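Local coordinates for protein peroxiredoxin (Akkermansia muciniphila, PDB 6KHX) that probably reduces hydrogen peroxide and other peroxides through a reactive cysteine, as a typical 2-Cys peroxiredoxin, at residues B[9-14]-B[111-116]; B[13-18]-B[23-28]; B[35-40]-B[54-59]; B[39-44]-B[99-104]. All coordinates share one frame; numbering follows the deposited sequence.

Contact 1 of 4, residues B[9-14]-B[111-116]; sequences PHFSAN and ADYGVL
One face of the Tyr113 ring is covered by Pro9, whose CD lies 3.7 Å from the centroid of the Tyr113 ring and 22° off its normal, a CH-pi contact displaced toward the rim. The tyrosine hydroxyl in turn sits at the edge of the Phe11 ring, near its plane, with OH of Tyr113 4.0 Å from CE2 of Phe11. This is the end of helix 108-112 in a thioredoxin-fold domain, closed by a Schellman motif in which Gly114 adopts positive phi. From the helix end, a first torsion that sets CG anti to the carbonyl carbon (chi1 -79°) carries the tyrosine ring across to the chain leading into strand 13-17. Tyr113 OH donates to Pro9 O over 2.8 Å, in the carbonyl plane and on a lone pair, so one side chain grips both the ring and the carbonyl of the proline. A phenylalanine here could still lie against Pro9 but would probably leave Pro9 O without its donor and Phe11 without the hydroxyl at its edge. Phe141 and Phe40 meet the Tyr113 ring from the sheet. Proline suits its place as a compact, rigid ring, and its CB also touches CB of Asp112 at 3.8 Å. The aspartate extends the contact through a water that donates to His10 O at 2.9 Å and to Asp112 OD2 at 2.7 Å.

Contact 2 of 4, residues B[13-18]-B[23-28]; sequences ANAVVN and PDFSLD
Phe25 lies alongside strand 13-17, its side chain running past Ala15 and on to Val17. Its CG is anti to its own nitrogen (chi1 -177°), which sends the ring in that direction. Ala15 points toward it, CB meeting Phe25 CB at 3.7 Å, and the ring then comes obliquely to Val17, whose CG2 is 4.2 Å from Phe25 CD1. A methyl at Ala15 lets the bulky aromatic come close to the strand, while Val17 offers a branch farther along. Val102, Val71 and Pro100 also touch Phe25, which is buried. Ala13 and Phe25 form an antiparallel hydrogen-bonded pair with their side chains on the same face of the sheet, Ala13 N giving to Phe25 O at 3.0 Å and Phe25 N to Ala13 O at 2.7 Å. Elsewhere Asn14 crosses Pro23 obliquely, OD1 of Asn14 lying 3.5 Å from Pro23 CA. The same oxygen accepts from a water that takes the N-H of Asp24, giving that amide a partner that the poorly angled Ala13 O does not provide. Beyond the pair, Ser26 OG accepts from Asp28 N in an ST turn and also bonds to Phe11 O. Asp24, with positive phi, and Phe25 both face Ala13: a G1 beta bulge, which here sits where the chain leaves the N-terminal hairpin of strands 13-17 and 20-22.

Contact 3 of 4, residues B[35-40]-B[54-59]; sequences YVILFF and IGFQEA
Phe39 and Phe56 lie face against face in an offset stack, their centroids 4.4 Å apart and their planes at 16°. Phe39 starts from strand 35-40 with CB directed at the helix, and its CG stands between the backbone nitrogen and the carbonyl carbon (chi1 72°), which turns the ring against that of Phe56. From there most ring atoms find a partner on the near face. CG of Phe39 meets CE2 of Phe56 at 4.0 Å, and CD1 is close to the same atom, 3.9 Å from Phe56 CE2. Farther out, CE1 of Phe39 reaches CD2 of Phe56 at 3.7 Å, and CZ at the tip is likewise 3.7 Å from Phe56 CD2. The CD1-CE1 side of the Phe39 ring thus lies over the CD2-CE2 side of the Phe56 ring, as the two side chains slide past each other in opposite directions. Strand 35-40, helices 48-58 and 60-65 and the parallel strand 68-74 make a beta-alpha-beta crossover of the thioredoxin fold, and the stack is where the first of these helices packs on the sheet. Flat aromatic rings suit this place because they fill a buried helix-sheet interface with broad apolar surfaces. Ile37, two residues back on the same side of the strand, crosses Phe56 at about a right angle. Its CG2 branch does the touching, 4.1 Å from Phe56 CE1, and Val170 of helix 163-179 packs on Ile37 too. Val70, Leu140 and Tyr99 also touch the Phe56 side chain.

Contact 4 of 4, residues B[39-44]-B[99-104]; sequences FFYPKD and YPIVSD
Tyr99 and Phe39 make the close end of this contact, crossing at about a right angle, with the hydroxyl of Tyr99 at the edge of the Phe39 ring, in its plane, and OH of Tyr99 3.4 Å from CZ of Phe39. CE1 of Tyr99 adds a contact of 3.9 Å to CE1 of Phe39. The buried hydroxyl has its hydrogen-bond partner in Leu53 O of helix 48-58, so tyrosine suits a place that is apolar on its flank but polar at its tip. A valine in its place would probably take away the hydroxyl and ring that meet the Phe39 edge and leave Leu53 O without this bond. Farther along, Ile101 CG2 sits 3.5 Å from Tyr41 OH, at the edge of the tyrosine ring. Strands 35-40 and 101-103 flank strand 68-74 in the central sheet of the thioredoxin fold, and these side chains pack across that middle strand. Toward Phe40 and Asp104 the contact loosens: neither side chain comes nearer than 5.0 Å to the opposite segment, and Cys73 of the middle strand touches both. Tyr41 OH donates to Asp44 OD1 at 2.6 Å, on the syn lone pair. The Tyr41 side chain also touches Cys49, probably the peroxidatic cysteine judging from the family.

In the fold
From the N terminus, residues 9-14 open contact 1, which closes only at 111-116 and so brings the stretch leading into strand 13-17 to the end of helix 108-112. Contact 2 begins on the shared residues Ala13 and Asn14 and closes first, a short local loop around strand 20-22. Contacts 3 and 4 follow, both inside the span of contact 1 and both starting from strand 35-40, with Phe39 and Phe40 in common; contact 3 closes on helix 48-58, contact 4 much later at strand 101-103. That strand lies beside strand 13-17, where Asn14 and Ser103 bond through their backbones, so contact 4 rejoins contacts 1 and 2 in one sheet.

Contact 1 of 4, residues B[9-14]-B[111-116]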
loop_
_atom_site.group_PDB
_atom_site.type_symbol
_atom_site.label_atom_id
_atom_site.label_comp_id
_atom_site.label_asym_id
_atom_site.label_seq_id
_atom_site.Cartn_x
_atom_site.Cartn_y
_atom_site.Cartn_z
ATOM N N PRO B 9 16.833 -8.889 -27.477
ATOM C CA PRO B 9 16.778 -7.540 -26.904
ATOM C C PRO B 9 17.703 -6.577 -27.628
ATOM O O PRO B 9 18.835 -6.909 -27.984
ATOM C CB PRO B 9 17.200 -7.756 -25.446
ATOM C CG PRO B 9 16.770 -9.150 -25.151
ATOM C CD PRO B 9 16.993 -9.920 -26.438
ATOM N N HIS B 10 17.198 -5.368 -27.837
ATOM C CA HIS B 10 17.941 -4.342 -28.541
ATOM C C HIS B 10 19.081 -3.824 -27.669
ATOM O O HIS B 10 18.989 -3.775 -26.440
ATOM C CB HIS B 10 16.994 -3.200 -28.921
ATOM C CG HIS B 10 17.685 -1.969 -29.420
ATOM N ND1 HIS B 10 18.147 -1.844 -30.714
ATOM C CD2 HIS B 10 18.010 -0.814 -28.790
ATOM C CE1 HIS B 10 18.714 -0.660 -30.864
ATOM N NE2 HIS B 10 18.648 -0.017 -29.711
ATOM N N PHE B 11 20.171 -3.440 -28.317
ATOM C CA PHE B 11 21.229 -2.746 -27.607
ATOM C C PHE B 11 21.941 -1.832 -28.590
ATOM O O PHE B 11 21.714 -1.886 -29.799
ATOM C CB PHE B 11 22.207 -3.719 -26.925
ATOM C CG PHE B 11 22.924 -4.661 -27.872
ATOM C CD1 PHE B 11 24.052 -4.244 -28.574
ATOM C CD2 PHE B 11 22.516 -5.976 -28.003
ATOM C CE1 PHE B 11 24.723 -5.108 -29.424
ATOM C CE2 PHE B 11 23.186 -6.846 -28.849
ATOM C CZ PHE B 11 24.290 -6.411 -29.561
ATOM N N SER B 12 22.791 -0.970 -28.045
ATOM C CA SER B 12 23.587 -0.058 -28.859
ATOM C C SER B 12 24.793 0.308 -28.008
ATOM O O SER B 12 24.645 0.978 -26.980
ATOM C CB SER B 12 22.781 1.173 -29.271
ATOM O OG SER B 12 23.581 2.091 -30.001
ATOM N N ALA B 13 25.963 -0.184 -28.395
ATOM C CA ALA B 13 27.139 -0.063 -27.555
ATOM C C ALA B 13 28.365 0.171 -28.425
ATOM O O ALA B 13 28.323 0.057 -29.653
ATOM C CB ALA B 13 27.323 -1.306 -26.679
ATOM N N ASN B 14 29.461 0.523 -27.767
ATOM C CA ASN B 14 30.744 0.566 -28.440
ATOM C C ASN B 14 31.176 -0.851 -28.789
ATOM O O ASN B 14 30.881 -1.811 -28.067
ATOM C CB ASN B 14 31.789 1.223 -27.539
ATOM C CG ASN B 14 31.440 2.653 -27.202
ATOM O OD1 ASN B 14 30.929 3.390 -28.040
ATOM N ND2 ASN B 14 31.692 3.045 -25.960
ATOM N N ALA B 111 22.570 -8.786 -18.972
ATOM C CA ALA B 111 21.366 -8.921 -18.159
ATOM C C ALA B 111 20.152 -9.223 -19.028
ATOM O O ALA B 111 19.377 -10.139 -18.735
ATOM C CB ALA B 111 21.139 -7.655 -17.335
ATOM N N ASP B 112 19.980 -8.467 -20.114
ATOM C CA ASP B 112 18.812 -8.639 -20.973
ATOM C C ASP B 112 18.785 -10.008 -21.635
ATOM O O ASP B 112 17.705 -10.563 -21.869
ATOM C CB ASP B 112 18.786 -7.537 -22.033
ATOM C CG ASP B 112 18.414 -6.188 -21.454
ATOM O OD1 ASP B 112 18.010 -6.153 -20.272
ATOM O OD2 ASP B 112 18.553 -5.165 -22.164
ATOM N N TYR B 113 19.952 -10.578 -21.924
ATOM C CA TYR B 113 20.014 -11.886 -22.555
ATOM C C TYR B 113 20.080 -13.036 -21.554
ATOM O O TYR B 113 20.135 -14.200 -21.970
ATOM C CB TYR B 113 21.204 -11.936 -23.516
ATOM C CG TYR B 113 20.920 -11.247 -24.830
ATOM C CD1 TYR B 113 20.956 -9.860 -24.938
ATOM C CD2 TYR B 113 20.588 -11.983 -25.961
ATOM C CE1 TYR B 113 20.683 -9.226 -26.140
ATOM C CE2 TYR B 113 20.315 -11.361 -27.165
ATOM C CZ TYR B 113 20.363 -9.983 -27.251
ATOM O OH TYR B 113 20.092 -9.371 -28.459
ATOM N N GLY B 114 20.058 -12.744 -20.253
ATOM C CA GLY B 114 20.018 -13.790 -19.246
ATOM C C GLY B 114 21.303 -14.579 -19.092
ATOM O O GLY B 114 21.259 -15.749 -18.695
ATOM N N VAL B 115 22.451 -13.966 -19.382
ATOM C CA VAL B 115 23.744 -14.628 -19.295
ATOM C C VAL B 115 24.650 -14.014 -18.241
ATOM O O VAL B 115 25.796 -14.455 -18.096
ATOM C CB VAL B 115 24.460 -14.630 -20.661
ATOM C CG1 VAL B 115 23.612 -15.334 -21.708
ATOM C CG2 VAL B 115 24.786 -13.204 -21.078
ATOM N N LEU B 116 24.183 -13.011 -17.504
ATOM C CA LEU B 116 25.021 -12.345 -16.515
ATOM C C LEU B 116 25.132 -13.215 -15.273
ATOM O O LEU B 116 24.114 -13.609 -14.696
ATOM C CB LEU B 116 24.447 -10.980 -16.162
ATOM C CG LEU B 116 25.384 -10.085 -15.362
ATOM C CD1 LEU B 116 26.659 -9.847 -16.151
ATOM C CD2 LEU B 116 24.690 -8.780 -15.063
HETATM O O HOH W 1 20.383 -4.809 -24.080
#

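Contact 2 of 4, residues B[13-18]-B[23-28]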
loop_
_atom_site.group_PDB
_atom_site.type_symbol
_atom_site.label_atom_id
_atom_site.label_comp_id
_atom_site.label_asym_id
_atom_site.label_seq_id
_atom_site.Cartn_x
_atom_site.Cartn_y
_atom_site.Cartn_z
ATOM N N ALA B 13 25.963 -0.184 -28.395
ATOM C CA ALA B 13 27.139 -0.063 -27.555
ATOM C C ALA B 13 28.365 0.171 -28.425
ATOM O O ALA B 13 28.323 0.057 -29.653
ATOM C CB ALA B 13 27.323 -1.306 -26.679
ATOM N N ASN B 14 29.461 0.523 -27.767
ATOM C CA ASN B 14 30.744 0.566 -28.440
ATOM C C ASN B 14 31.176 -0.851 -28.789
ATOM O O ASN B 14 30.881 -1.811 -28.067
ATOM C CB ASN B 14 31.789 1.223 -27.539
ATOM C CG ASN B 14 31.440 2.653 -27.202
ATOM O OD1 ASN B 14 30.929 3.390 -28.040
ATOM N ND2 ASN B 14 31.692 3.045 -25.960
ATOM N N ALA B 15 31.899 -0.976 -29.898
ATOM C CA ALA B 15 32.388 -2.278 -30.322
ATOM C C ALA B 15 33.723 -2.100 -31.022
ATOM O O ALA B 15 34.127 -0.987 -31.364
ATOM C CB ALA B 15 31.387 -2.986 -31.241
ATOM N N VAL B 16 34.421 -3.212 -31.205
ATOM C CA VAL B 16 35.592 -3.281 -32.066
ATOM C C VAL B 16 35.190 -4.057 -33.303
ATOM O O VAL B 16 34.849 -5.243 -33.221
ATOM C CB VAL B 16 36.798 -3.918 -31.366
ATOM C CG1 VAL B 16 38.059 -3.658 -32.161
ATOM C CG2 VAL B 16 36.971 -3.284 -30.009
ATOM N N VAL B 17 35.177 -3.367 -34.438
ATOM C CA VAL B 17 34.894 -3.958 -35.736
ATOM C C VAL B 17 36.140 -3.784 -36.588
ATOM O O VAL B 17 36.652 -2.664 -36.724
ATOM C CB VAL B 17 33.663 -3.317 -36.407
ATOM C CG1 VAL B 17 33.352 -4.016 -37.715
ATOM C CG2 VAL B 17 32.457 -3.379 -35.482
ATOM N N ASN B 18 36.639 -4.894 -37.134
ATOM C CA ASN B 18 37.872 -4.901 -37.919
ATOM C C ASN B 18 39.002 -4.196 -37.171
ATOM O O ASN B 18 39.763 -3.409 -37.738
ATOM C CB ASN B 18 37.641 -4.276 -39.298
ATOM C CG ASN B 18 38.687 -4.699 -40.317
ATOM O OD1 ASN B 18 39.294 -5.767 -40.202
ATOM N ND2 ASN B 18 38.886 -3.868 -41.334
ATOM N N PRO B 23 31.309 3.429 -32.433
ATOM C CA PRO B 23 30.200 3.585 -31.488
ATOM C C PRO B 23 28.880 3.117 -32.067
ATOM O O PRO B 23 28.764 2.902 -33.278
ATOM C CB PRO B 23 30.189 5.093 -31.229
ATOM C CG PRO B 23 30.602 5.663 -32.553
ATOM C CD PRO B 23 31.568 4.672 -33.178
ATOM N N ASP B 24 27.877 2.975 -31.198
ATOM C CA ASP B 24 26.495 2.749 -31.613
ATOM C C ASP B 24 26.345 1.469 -32.436
ATOM O O ASP B 24 25.608 1.425 -33.424
ATOM C CB ASP B 24 25.963 3.965 -32.376
ATOM C CG ASP B 24 26.189 5.264 -31.617
ATOM O OD1 ASP B 24 25.932 5.294 -30.394
ATOM O OD2 ASP B 24 26.638 6.250 -32.237
ATOM N N PHE B 25 27.064 0.417 -32.042
ATOM C CA PHE B 25 26.877 -0.877 -32.683
ATOM C C PHE B 25 25.604 -1.520 -32.157
ATOM O O PHE B 25 25.385 -1.585 -30.944
ATOM C CB PHE B 25 28.062 -1.809 -32.443
ATOM C CG PHE B 25 27.928 -3.126 -33.158
ATOM C CD1 PHE B 25 28.370 -3.267 -34.464
ATOM C CD2 PHE B 25 27.324 -4.210 -32.540
ATOM C CE1 PHE B 25 28.228 -4.473 -35.139
ATOM C CE2 PHE B 25 27.179 -5.422 -33.206
ATOM C CZ PHE B 25 27.631 -5.551 -34.510
ATOM N N SER B 26 24.773 -2.007 -33.073
ATOM C CA SER B 26 23.501 -2.618 -32.720
ATOM C C SER B 26 23.216 -3.724 -33.721
ATOM O O SER B 26 23.700 -3.697 -34.856
ATOM C CB SER B 26 22.366 -1.587 -32.719
ATOM O OG SER B 26 21.110 -2.204 -32.518
ATOM N N LEU B 27 22.384 -4.676 -33.313
ATOM C CA LEU B 27 21.976 -5.719 -34.244
ATOM C C LEU B 27 20.850 -5.270 -35.167
ATOM O O LEU B 27 20.423 -6.055 -36.020
ATOM C CB LEU B 27 21.563 -6.984 -33.479
ATOM C CG LEU B 27 22.641 -7.601 -32.576
ATOM C CD1 LEU B 27 22.191 -8.945 -32.011
ATOM C CD2 LEU B 27 23.973 -7.739 -33.309
ATOM N N ASP B 28 20.369 -4.030 -35.019
ATOM C CA ASP B 28 19.367 -3.490 -35.935
ATOM C C ASP B 28 19.827 -3.600 -37.381
ATOM O O ASP B 28 19.035 -3.938 -38.270
ATOM C CB ASP B 28 19.073 -2.030 -35.585
ATOM C CG ASP B 28 18.224 -1.885 -34.337
ATOM O OD1 ASP B 28 17.709 -2.911 -33.836
ATOM O OD2 ASP B 28 18.085 -0.743 -33.846
HETATM O O HOH W 2 28.291 3.982 -28.625
#

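Contact 3 of 4, residues B[35-40]-B[54-59]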
loop_
_atom_site.group_PDB
_atom_site.type_symbol
_atom_site.label_atom_id
_atom_site.label_comp_id
_atom_site.label_asym_id
_atom_site.label_seq_id
_atom_site.Cartn_x
_atom_site.Cartn_y
_atom_site.Cartn_z
ATOM N N TYR B 35 21.179 -13.350 -40.593
ATOM C CA TYR B 35 21.086 -13.995 -39.290
ATOM C C TYR B 35 22.224 -13.500 -38.410
ATOM O O TYR B 35 23.197 -12.919 -38.890
ATOM C CB TYR B 35 21.190 -15.514 -39.409
ATOM C CG TYR B 35 20.215 -16.143 -40.368
ATOM C CD1 TYR B 35 20.470 -16.150 -41.737
ATOM C CD2 TYR B 35 19.050 -16.745 -39.914
ATOM C CE1 TYR B 35 19.589 -16.725 -42.623
ATOM C CE2 TYR B 35 18.159 -17.325 -40.798
ATOM C CZ TYR B 35 18.436 -17.310 -42.150
ATOM O OH TYR B 35 17.560 -17.884 -43.035
ATOM N N VAL B 36 22.097 -13.712 -37.106
ATOM C CA VAL B 36 23.145 -13.321 -36.170
ATOM C C VAL B 36 23.440 -14.492 -35.246
ATOM O O VAL B 36 22.522 -15.081 -34.666
ATOM C CB VAL B 36 22.770 -12.071 -35.351
ATOM C CG1 VAL B 36 23.920 -11.686 -34.430
ATOM C CG2 VAL B 36 22.413 -10.915 -36.267
ATOM N N ILE B 37 24.716 -14.831 -35.116
ATOM C CA ILE B 37 25.194 -15.674 -34.028
ATOM C C ILE B 37 25.854 -14.735 -33.025
ATOM O O ILE B 37 26.908 -14.151 -33.303
ATOM C CB ILE B 37 26.161 -16.758 -34.520
ATOM C CG1 ILE B 37 25.398 -17.860 -35.252
ATOM C CG2 ILE B 37 26.934 -17.362 -33.355
ATOM C CD1 ILE B 37 24.652 -18.783 -34.333
ATOM N N LEU B 38 25.208 -14.554 -31.876
ATOM C CA LEU B 38 25.684 -13.652 -30.831
ATOM C C LEU B 38 26.205 -14.490 -29.671
ATOM O O LEU B 38 25.459 -15.298 -29.112
ATOM C CB LEU B 38 24.557 -12.724 -30.368
ATOM C CG LEU B 38 24.822 -11.814 -29.166
ATOM C CD1 LEU B 38 25.844 -10.748 -29.531
ATOM C CD2 LEU B 38 23.538 -11.172 -28.648
ATOM N N PHE B 39 27.479 -14.325 -29.318
ATOM C CA PHE B 39 28.030 -15.113 -28.221
ATOM C C PHE B 39 28.731 -14.224 -27.197
ATOM O O PHE B 39 29.467 -13.294 -27.548
ATOM C CB PHE B 39 28.976 -16.232 -28.731
ATOM C CG PHE B 39 30.301 -15.748 -29.245
ATOM C CD1 PHE B 39 30.431 -15.266 -30.534
ATOM C CD2 PHE B 39 31.430 -15.816 -28.444
ATOM C CE1 PHE B 39 31.658 -14.828 -31.007
ATOM C CE2 PHE B 39 32.661 -15.386 -28.913
ATOM C CZ PHE B 39 32.775 -14.890 -30.195
ATOM N N PHE B 40 28.475 -14.528 -25.926
ATOM C CA PHE B 40 29.052 -13.860 -24.770
ATOM C C PHE B 40 30.126 -14.746 -24.151
ATOM O O PHE B 40 29.936 -15.966 -24.028
ATOM C CB PHE B 40 27.979 -13.574 -23.707
ATOM C CG PHE B 40 26.830 -12.729 -24.191
ATOM C CD1 PHE B 40 25.806 -13.287 -24.944
ATOM C CD2 PHE B 40 26.756 -11.383 -23.867
ATOM C CE1 PHE B 40 24.748 -12.516 -25.384
ATOM C CE2 PHE B 40 25.696 -10.606 -24.297
ATOM C CZ PHE B 40 24.688 -11.172 -25.054
ATOM N N ILE B 54 39.077 -16.735 -31.590
ATOM C CA ILE B 54 39.925 -17.051 -32.734
ATOM C C ILE B 54 39.278 -18.119 -33.607
ATOM O O ILE B 54 39.299 -18.021 -34.840
ATOM C CB ILE B 54 41.328 -17.467 -32.262
ATOM C CG1 ILE B 54 42.049 -16.261 -31.665
ATOM C CG2 ILE B 54 42.130 -18.025 -33.425
ATOM C CD1 ILE B 54 43.272 -16.623 -30.859
ATOM N N GLY B 55 38.692 -19.153 -32.995
ATOM C CA GLY B 55 38.029 -20.172 -33.786
ATOM C C GLY B 55 36.874 -19.617 -34.599
ATOM O O GLY B 55 36.692 -19.985 -35.763
ATOM N N PHE B 56 36.088 -18.709 -34.008
ATOM C CA PHE B 56 35.032 -18.056 -34.778
ATOM C C PHE B 56 35.616 -17.244 -35.928
ATOM O O PHE B 56 35.011 -17.151 -37.004
ATOM C CB PHE B 56 34.172 -17.167 -33.876
ATOM C CG PHE B 56 32.958 -17.861 -33.320
ATOM C CD1 PHE B 56 31.891 -18.184 -34.141
ATOM C CD2 PHE B 56 32.873 -18.163 -31.970
ATOM C CE1 PHE B 56 30.775 -18.823 -33.631
ATOM C CE2 PHE B 56 31.760 -18.794 -31.458
ATOM C CZ PHE B 56 30.709 -19.123 -32.290
ATOM N N GLN B 57 36.782 -16.629 -35.714
ATOM C CA GLN B 57 37.449 -15.941 -36.819
ATOM C C GLN B 57 37.831 -16.915 -37.931
ATOM O O GLN B 57 37.688 -16.598 -39.118
ATOM C CB GLN B 57 38.683 -15.200 -36.316
ATOM C CG GLN B 57 39.457 -14.482 -37.408
ATOM C CD GLN B 57 38.662 -13.369 -38.070
ATOM O OE1 GLN B 57 37.933 -12.629 -37.407
ATOM N NE2 GLN B 57 38.815 -13.232 -39.380
ATOM N N GLU B 58 38.329 -18.104 -37.566
ATOM C CA GLU B 58 38.775 -19.061 -38.576
ATOM C C GLU B 58 37.610 -19.593 -39.400
ATOM O O GLU B 58 37.778 -19.903 -40.586
ATOM C CB GLU B 58 39.509 -20.243 -37.923
ATOM C CG GLU B 58 40.614 -19.904 -36.918
ATOM C CD GLU B 58 41.871 -19.317 -37.545
ATOM O OE1 GLU B 58 41.813 -18.821 -38.689
ATOM O OE2 GLU B 58 42.933 -19.353 -36.882
ATOM N N ALA B 59 36.436 -19.720 -38.788
ATOM C CA ALA B 59 35.240 -20.214 -39.453
ATOM C C ALA B 59 34.382 -19.092 -40.031
ATOM O O ALA B 59 33.233 -19.338 -40.409
ATOM C CB ALA B 59 34.414 -21.060 -38.478
#

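Contact 4 of 4, residues B[39-44]-B[99-104]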
loop_
_atom_site.group_PDB
_atom_site.type_symbol
_atom_site.label_atom_id
_atom_site.label_comp_id
_atom_site.label_asym_id
_atom_site.label_seq_id
_atom_site.Cartn_x
_atom_site.Cartn_y
_atom_site.Cartn_z
ATOM N N PHE B 39 27.479 -14.325 -29.318
ATOM C CA PHE B 39 28.030 -15.113 -28.221
ATOM C C PHE B 39 28.731 -14.224 -27.197
ATOM O O PHE B 39 29.467 -13.294 -27.548
ATOM C CB PHE B 39 28.976 -16.232 -28.731
ATOM C CG PHE B 39 30.301 -15.748 -29.245
ATOM C CD1 PHE B 39 30.431 -15.266 -30.534
ATOM C CD2 PHE B 39 31.430 -15.816 -28.444
ATOM C CE1 PHE B 39 31.658 -14.828 -31.007
ATOM C CE2 PHE B 39 32.661 -15.386 -28.913
ATOM C CZ PHE B 39 32.775 -14.890 -30.195
ATOM N N PHE B 40 28.475 -14.528 -25.926
ATOM C CA PHE B 40 29.052 -13.860 -24.770
ATOM C C PHE B 40 30.126 -14.746 -24.151
ATOM O O PHE B 40 29.936 -15.966 -24.028
ATOM C CB PHE B 40 27.979 -13.574 -23.707
ATOM C CG PHE B 40 26.830 -12.729 -24.191
ATOM C CD1 PHE B 40 25.806 -13.287 -24.944
ATOM C CD2 PHE B 40 26.756 -11.383 -23.867
ATOM C CE1 PHE B 40 24.748 -12.516 -25.384
ATOM C CE2 PHE B 40 25.696 -10.606 -24.297
ATOM C CZ PHE B 40 24.688 -11.172 -25.054
ATOM N N TYR B 41 31.213 -14.113 -23.712
ATOM C CA TYR B 41 32.306 -14.702 -22.954
ATOM C C TYR B 41 32.614 -13.810 -21.760
ATOM O O TYR B 41 32.317 -12.612 -21.784
ATOM C CB TYR B 41 33.563 -14.876 -23.822
ATOM C CG TYR B 41 34.147 -13.582 -24.333
ATOM C CD1 TYR B 41 33.634 -12.967 -25.471
ATOM C CD2 TYR B 41 35.216 -12.978 -23.685
ATOM C CE1 TYR B 41 34.166 -11.784 -25.947
ATOM C CE2 TYR B 41 35.758 -11.798 -24.152
ATOM C CZ TYR B 41 35.232 -11.203 -25.282
ATOM O OH TYR B 41 35.771 -10.019 -25.747
ATOM N N PRO B 42 33.233 -14.364 -20.693
ATOM C CA PRO B 42 33.365 -13.603 -19.437
ATOM C C PRO B 42 34.394 -12.480 -19.412
ATOM O O PRO B 42 34.062 -11.367 -18.991
ATOM C CB PRO B 42 33.727 -14.687 -18.409
ATOM C CG PRO B 42 34.284 -15.810 -19.206
ATOM C CD PRO B 42 33.548 -15.792 -20.506
ATOM N N LYS B 43 35.635 -12.735 -19.825
ATOM C CA LYS B 43 36.701 -11.772 -19.573
ATOM C C LYS B 43 37.704 -11.748 -20.719
ATOM O O LYS B 43 38.156 -12.805 -21.171
ATOM C CB LYS B 43 37.433 -12.123 -18.275
ATOM C CG LYS B 43 36.805 -11.596 -17.001
ATOM C CD LYS B 43 37.603 -12.066 -15.797
ATOM C CE LYS B 43 36.793 -11.968 -14.525
ATOM N NZ LYS B 43 37.496 -12.607 -13.387
ATOM N N ASP B 44 38.063 -10.543 -21.165
ATOM C CA ASP B 44 39.213 -10.371 -22.045
ATOM C C ASP B 44 40.491 -10.804 -21.331
ATOM O O ASP B 44 40.597 -10.728 -20.105
ATOM C CB ASP B 44 39.350 -8.908 -22.491
ATOM C CG ASP B 44 38.326 -8.499 -23.539
ATOM O OD1 ASP B 44 37.515 -9.344 -23.965
ATOM O OD2 ASP B 44 38.348 -7.320 -23.949
ATOM N N TYR B 99 35.565 -9.703 -36.836
ATOM C CA TYR B 99 34.133 -9.493 -36.676
ATOM C C TYR B 99 33.867 -8.602 -35.459
ATOM O O TYR B 99 34.758 -8.376 -34.636
ATOM C CB TYR B 99 33.412 -10.837 -36.565
ATOM C CG TYR B 99 33.904 -11.720 -35.452
ATOM C CD1 TYR B 99 33.410 -11.578 -34.161
ATOM C CD2 TYR B 99 34.851 -12.705 -35.691
ATOM C CE1 TYR B 99 33.855 -12.387 -33.138
ATOM C CE2 TYR B 99 35.300 -13.522 -34.675
ATOM C CZ TYR B 99 34.802 -13.355 -33.402
ATOM O OH TYR B 99 35.249 -14.162 -32.390
ATOM N N PRO B 100 32.649 -8.068 -35.321
ATOM C CA PRO B 100 32.384 -7.127 -34.220
ATOM C C PRO B 100 32.478 -7.800 -32.858
ATOM O O PRO B 100 31.934 -8.887 -32.643
ATOM C CB PRO B 100 30.959 -6.637 -34.501
ATOM C CG PRO B 100 30.732 -6.910 -35.944
ATOM C CD PRO B 100 31.492 -8.170 -36.227
ATOM N N ILE B 101 33.183 -7.142 -31.942
ATOM C CA ILE B 101 33.239 -7.537 -30.539
ATOM C C ILE B 101 32.640 -6.396 -29.733
ATOM O O ILE B 101 33.249 -5.325 -29.615
ATOM C CB ILE B 101 34.663 -7.856 -30.075
ATOM C CG1 ILE B 101 35.338 -8.810 -31.070
ATOM C CG2 ILE B 101 34.625 -8.431 -28.664
ATOM C CD1 ILE B 101 36.802 -9.096 -30.771
ATOM N N VAL B 102 31.436 -6.617 -29.200
ATOM C CA VAL B 102 30.665 -5.578 -28.528
ATOM C C VAL B 102 31.159 -5.409 -27.101
ATOM O O VAL B 102 31.472 -6.387 -26.412
ATOM C CB VAL B 102 29.167 -5.935 -28.555
ATOM C CG1 VAL B 102 28.343 -4.892 -27.796
ATOM C CG2 VAL B 102 28.694 -6.074 -29.978
ATOM N N SER B 103 31.194 -4.166 -26.634
ATOM C CA SER B 103 31.521 -3.864 -25.246
ATOM C C SER B 103 30.224 -3.657 -24.465
ATOM O O SER B 103 29.575 -2.614 -24.595
ATOM C CB SER B 103 32.417 -2.632 -25.164
ATOM O OG SER B 103 32.536 -2.181 -23.826
ATOM N N ASP B 104 29.859 -4.641 -23.640
ATOM C CA ASP B 104 28.696 -4.532 -22.752
ATOM C C ASP B 104 29.119 -3.891 -21.431
ATOM O O ASP B 104 29.008 -4.468 -20.349
ATOM C CB ASP B 104 28.070 -5.905 -22.527
ATOM C CG ASP B 104 26.810 -5.851 -21.661
ATOM O OD1 ASP B 104 26.186 -4.775 -21.542
ATOM O OD2 ASP B 104 26.451 -6.894 -21.077
#